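Local coordinates for protein ABC transporter (Caldanaerobius, PDB 4G68) that probably captures xylan-derived sugars outside the cell as the solute-binding component of an ABC transporter in a thermophilic bacterium, at residues C[168-180]-C[296-308]. Residues are numbered along the deposited sequence; the frame is centred on the assembly and turned at random.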
# COMPACT_ATOMS: atom_id res chain seq x y z
N ASN C 168 -2.64 -28.33 -12.08
CA ASN C 168 -3.04 -28.92 -10.78
C ASN C 168 -2.31 -28.47 -9.49
O ASN C 168 -2.55 -29.05 -8.43
CB ASN C 168 -3.21 -30.45 -10.80
CG ASN C 168 -4.23 -30.91 -9.77
OD1 ASN C 168 -5.01 -30.07 -9.28
ND2 ASN C 168 -4.25 -32.21 -9.44
N VAL C 169 -1.50 -27.41 -9.57
CA VAL C 169 -0.71 -26.99 -8.37
C VAL C 169 -1.62 -26.62 -7.25
O VAL C 169 -2.57 -25.96 -7.52
CB VAL C 169 0.17 -25.77 -8.73
CG1 VAL C 169 1.16 -25.50 -7.62
CG2 VAL C 169 0.92 -26.08 -10.00
N LYS C 170 -1.37 -27.06 -6.00
CA LYS C 170 -2.31 -26.63 -4.92
C LYS C 170 -1.89 -25.26 -4.55
O LYS C 170 -0.67 -24.96 -4.68
CB LYS C 170 -2.29 -27.50 -3.67
CG LYS C 170 -3.24 -28.70 -3.69
CD LYS C 170 -3.57 -29.18 -2.27
CE LYS C 170 -2.55 -30.17 -1.71
NZ LYS C 170 -2.86 -31.62 -1.98
N VAL C 171 -2.88 -24.46 -4.08
CA VAL C 171 -2.64 -23.11 -3.60
C VAL C 171 -1.82 -23.25 -2.31
O VAL C 171 -2.19 -23.99 -1.39
CB VAL C 171 -3.94 -22.30 -3.37
CG1 VAL C 171 -3.64 -20.96 -2.71
CG2 VAL C 171 -4.70 -22.06 -4.68
N PRO C 172 -0.69 -22.59 -2.25
CA PRO C 172 0.11 -22.85 -1.04
C PRO C 172 -0.41 -22.11 0.22
O PRO C 172 -0.81 -20.97 0.14
CB PRO C 172 1.48 -22.34 -1.46
CG PRO C 172 1.17 -21.15 -2.34
CD PRO C 172 -0.04 -21.62 -3.15
N THR C 173 -0.34 -22.76 1.37
CA THR C 173 -0.81 -22.17 2.63
C THR C 173 0.32 -21.92 3.64
O THR C 173 0.04 -21.31 4.67
CB THR C 173 -1.94 -23.01 3.29
OG1 THR C 173 -1.55 -24.37 3.50
CG2 THR C 173 -3.24 -23.03 2.41
N THR C 174 1.53 -22.47 3.35
CA THR C 174 2.73 -22.39 4.20
C THR C 174 3.89 -21.97 3.30
O THR C 174 3.82 -22.12 2.06
CB THR C 174 3.16 -23.74 4.90
OG1 THR C 174 3.88 -24.56 3.97
CG2 THR C 174 2.03 -24.51 5.48
N PHE C 175 4.94 -21.42 3.90
CA PHE C 175 6.10 -21.02 3.11
C PHE C 175 6.67 -22.13 2.24
O PHE C 175 6.77 -21.95 0.99
CB PHE C 175 7.19 -20.35 3.93
CG PHE C 175 8.12 -19.56 3.06
CD1 PHE C 175 7.75 -18.29 2.58
CD2 PHE C 175 9.32 -20.09 2.68
CE1 PHE C 175 8.62 -17.57 1.76
CE2 PHE C 175 10.18 -19.38 1.88
CZ PHE C 175 9.84 -18.12 1.42
N SER C 176 6.89 -23.28 2.88
CA SER C 176 7.41 -24.49 2.23
C SER C 176 6.59 -24.80 1.01
O SER C 176 7.17 -25.07 -0.05
CB SER C 176 7.42 -25.69 3.20
OG SER C 176 8.48 -25.53 4.12
N GLU C 177 5.24 -24.73 1.14
CA GLU C 177 4.35 -24.99 0.01
C GLU C 177 4.54 -23.95 -1.13
O GLU C 177 4.48 -24.29 -2.32
CB GLU C 177 2.87 -25.05 0.44
CG GLU C 177 2.56 -26.22 1.37
CD GLU C 177 1.16 -26.24 1.92
OE1 GLU C 177 0.47 -25.20 2.01
OE2 GLU C 177 0.71 -27.32 2.29
N LEU C 178 4.76 -22.69 -0.74
CA LEU C 178 5.01 -21.61 -1.69
C LEU C 178 6.27 -21.90 -2.49
O LEU C 178 6.25 -21.77 -3.70
CB LEU C 178 5.03 -20.22 -1.02
CG LEU C 178 5.45 -19.03 -1.89
CD1 LEU C 178 4.46 -18.79 -2.99
CD2 LEU C 178 5.57 -17.77 -1.06
N ILE C 179 7.36 -22.32 -1.83
CA ILE C 179 8.61 -22.65 -2.59
C ILE C 179 8.39 -23.77 -3.59
O ILE C 179 8.91 -23.70 -4.71
CB ILE C 179 9.84 -22.99 -1.66
CG1 ILE C 179 10.24 -21.80 -0.76
CG2 ILE C 179 11.06 -23.41 -2.52
CD1 ILE C 179 10.81 -20.59 -1.51
N ASP C 180 7.70 -24.84 -3.19
CA ASP C 180 7.42 -25.95 -4.11
C ASP C 180 6.51 -25.56 -5.31
O ASP C 180 6.80 -25.94 -6.46
CB ASP C 180 6.85 -27.18 -3.39
CG ASP C 180 6.62 -28.33 -4.36
OD1 ASP C 180 7.59 -28.64 -5.13
OD2 ASP C 180 5.49 -28.89 -4.40
N LYS C 296 -11.19 -14.77 -12.38
CA LYS C 296 -10.21 -15.85 -12.25
C LYS C 296 -9.30 -15.75 -11.01
O LYS C 296 -8.46 -16.65 -10.78
CB LYS C 296 -9.35 -15.87 -13.52
CG LYS C 296 -10.20 -15.96 -14.75
CD LYS C 296 -9.36 -16.33 -15.95
CE LYS C 296 -10.23 -16.40 -17.19
NZ LYS C 296 -9.35 -16.71 -18.36
N ILE C 297 -9.46 -14.67 -10.24
CA ILE C 297 -8.50 -14.25 -9.17
C ILE C 297 -9.05 -14.39 -7.75
O ILE C 297 -10.17 -13.89 -7.43
CB ILE C 297 -8.02 -12.76 -9.32
CG1 ILE C 297 -7.26 -12.51 -10.66
CG2 ILE C 297 -7.33 -12.24 -8.01
CD1 ILE C 297 -6.36 -13.63 -11.20
N GLU C 298 -8.24 -15.02 -6.90
CA GLU C 298 -8.53 -15.25 -5.48
C GLU C 298 -7.48 -14.52 -4.63
O GLU C 298 -6.26 -14.59 -4.94
CB GLU C 298 -8.44 -16.74 -5.17
CG GLU C 298 -9.06 -17.12 -3.85
CD GLU C 298 -8.67 -18.52 -3.39
OE1 GLU C 298 -7.96 -19.23 -4.15
OE2 GLU C 298 -9.07 -18.89 -2.27
N ALA C 299 -7.95 -13.83 -3.59
CA ALA C 299 -7.12 -13.19 -2.59
C ALA C 299 -7.02 -14.08 -1.32
O ALA C 299 -8.04 -14.48 -0.73
CB ALA C 299 -7.71 -11.82 -2.20
N VAL C 300 -5.79 -14.35 -0.92
CA VAL C 300 -5.43 -15.06 0.33
C VAL C 300 -4.36 -14.32 1.19
O VAL C 300 -3.64 -13.45 0.70
CB VAL C 300 -5.03 -16.56 0.05
CG1 VAL C 300 -6.10 -17.29 -0.77
CG2 VAL C 300 -3.66 -16.65 -0.64
N ARG C 301 -4.32 -14.65 2.47
CA ARG C 301 -3.25 -14.21 3.35
C ARG C 301 -1.93 -14.70 2.86
O ARG C 301 -1.86 -15.70 2.14
CB ARG C 301 -3.45 -14.82 4.73
CG ARG C 301 -4.55 -14.12 5.50
CD ARG C 301 -4.64 -14.67 6.90
NE ARG C 301 -5.81 -14.06 7.46
CZ ARG C 301 -6.92 -14.72 7.73
NH1 ARG C 301 -6.96 -16.03 7.50
NH2 ARG C 301 -7.95 -14.06 8.23
N PHE C 302 -0.86 -14.02 3.25
CA PHE C 302 0.48 -14.59 2.98
C PHE C 302 0.57 -15.85 3.83
O PHE C 302 -0.07 -15.91 4.89
CB PHE C 302 1.61 -13.59 3.28
CG PHE C 302 2.93 -14.00 2.67
CD1 PHE C 302 3.26 -13.68 1.32
CD2 PHE C 302 3.83 -14.78 3.43
CE1 PHE C 302 4.47 -14.08 0.77
CE2 PHE C 302 5.03 -15.19 2.87
CZ PHE C 302 5.36 -14.83 1.57
N PRO C 303 1.29 -16.88 3.32
CA PRO C 303 1.40 -18.14 4.02
C PRO C 303 2.11 -18.05 5.38
O PRO C 303 2.89 -17.09 5.66
CB PRO C 303 2.27 -18.99 3.07
CG PRO C 303 1.99 -18.49 1.70
CD PRO C 303 1.65 -17.04 1.88
N THR C 304 1.82 -19.04 6.23
CA THR C 304 2.54 -19.24 7.46
C THR C 304 3.97 -19.67 7.23
O THR C 304 4.30 -20.28 6.22
CB THR C 304 1.84 -20.31 8.28
OG1 THR C 304 1.74 -21.50 7.49
CG2 THR C 304 0.41 -19.84 8.62
N ILE C 305 4.82 -19.36 8.20
CA ILE C 305 6.24 -19.71 8.14
C ILE C 305 6.57 -20.53 9.37
O ILE C 305 6.43 -20.01 10.49
CB ILE C 305 7.14 -18.46 7.98
CG1 ILE C 305 6.78 -17.79 6.63
CG2 ILE C 305 8.62 -18.84 8.09
CD1 ILE C 305 7.26 -16.38 6.50
N GLU C 306 6.95 -21.80 9.14
CA GLU C 306 7.27 -22.74 10.22
C GLU C 306 8.36 -22.16 11.09
O GLU C 306 9.36 -21.67 10.59
CB GLU C 306 7.74 -24.07 9.63
CG GLU C 306 7.90 -25.21 10.66
CD GLU C 306 8.12 -26.56 9.96
OE1 GLU C 306 7.19 -27.38 9.91
OE2 GLU C 306 9.20 -26.76 9.40
N GLY C 307 8.17 -22.16 12.41
CA GLY C 307 9.27 -21.69 13.26
C GLY C 307 9.24 -20.19 13.52
O GLY C 307 9.93 -19.70 14.45
N GLY C 308 8.46 -19.46 12.72
CA GLY C 308 8.26 -18.02 12.91
C GLY C 308 7.43 -17.65 14.14
O GLY C 308 6.54 -18.41 14.60
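Phe-175 and Leu-178, from the first turn of helix 175-187, close over Phe-302, Pro-303 and Ile-305. The Phe-175 ring, its CG anti to the backbone N (chi1 -160°), receives Phe-302 CE2 at its edge, 4.1 Å from Phe-175 CD1, while Phe-175 CB lies 3.7 Å from Ile-305 CG1, the two side chains running the same way. Leu-178 crosses Phe-302 at about a right angle, bringing Leu-178 CD2 4.0 Å from Phe-302 CZ. Pro-303 packs against the backbone leading into the helix, its CB 3.4 Å from Thr-174 C. Beyond these apolar contacts a single beta bridge joins Thr-174 and Thr-304: Phe-175 N donates to Thr-304 O at 2.7 Å, almost in line with the C=O, and Thr-304 N reaches Thr-173 O in a longer bond of 3.3 Å. Further out Thr-174 is the N-cap, its OG1 accepting from Glu-177 N at 3.1 Å; a weak return bond from Thr-174 N to Glu-177 OE1 closes the capping box, and the same oxygen also accepts from Thr-173 N and OG1. With an alanine at Thr-174, Glu-177 N would probably lose its capping acceptor. The contact thus fastens the start of helix 175-187 to the loop after strand 297-300, which pairs antiparallel with strand 144-160; Arg-213 of helix 201-215 binds the carbonyls of Phe-302 and Pro-303, and helix 233-248 packs against Phe-175 through Met-245.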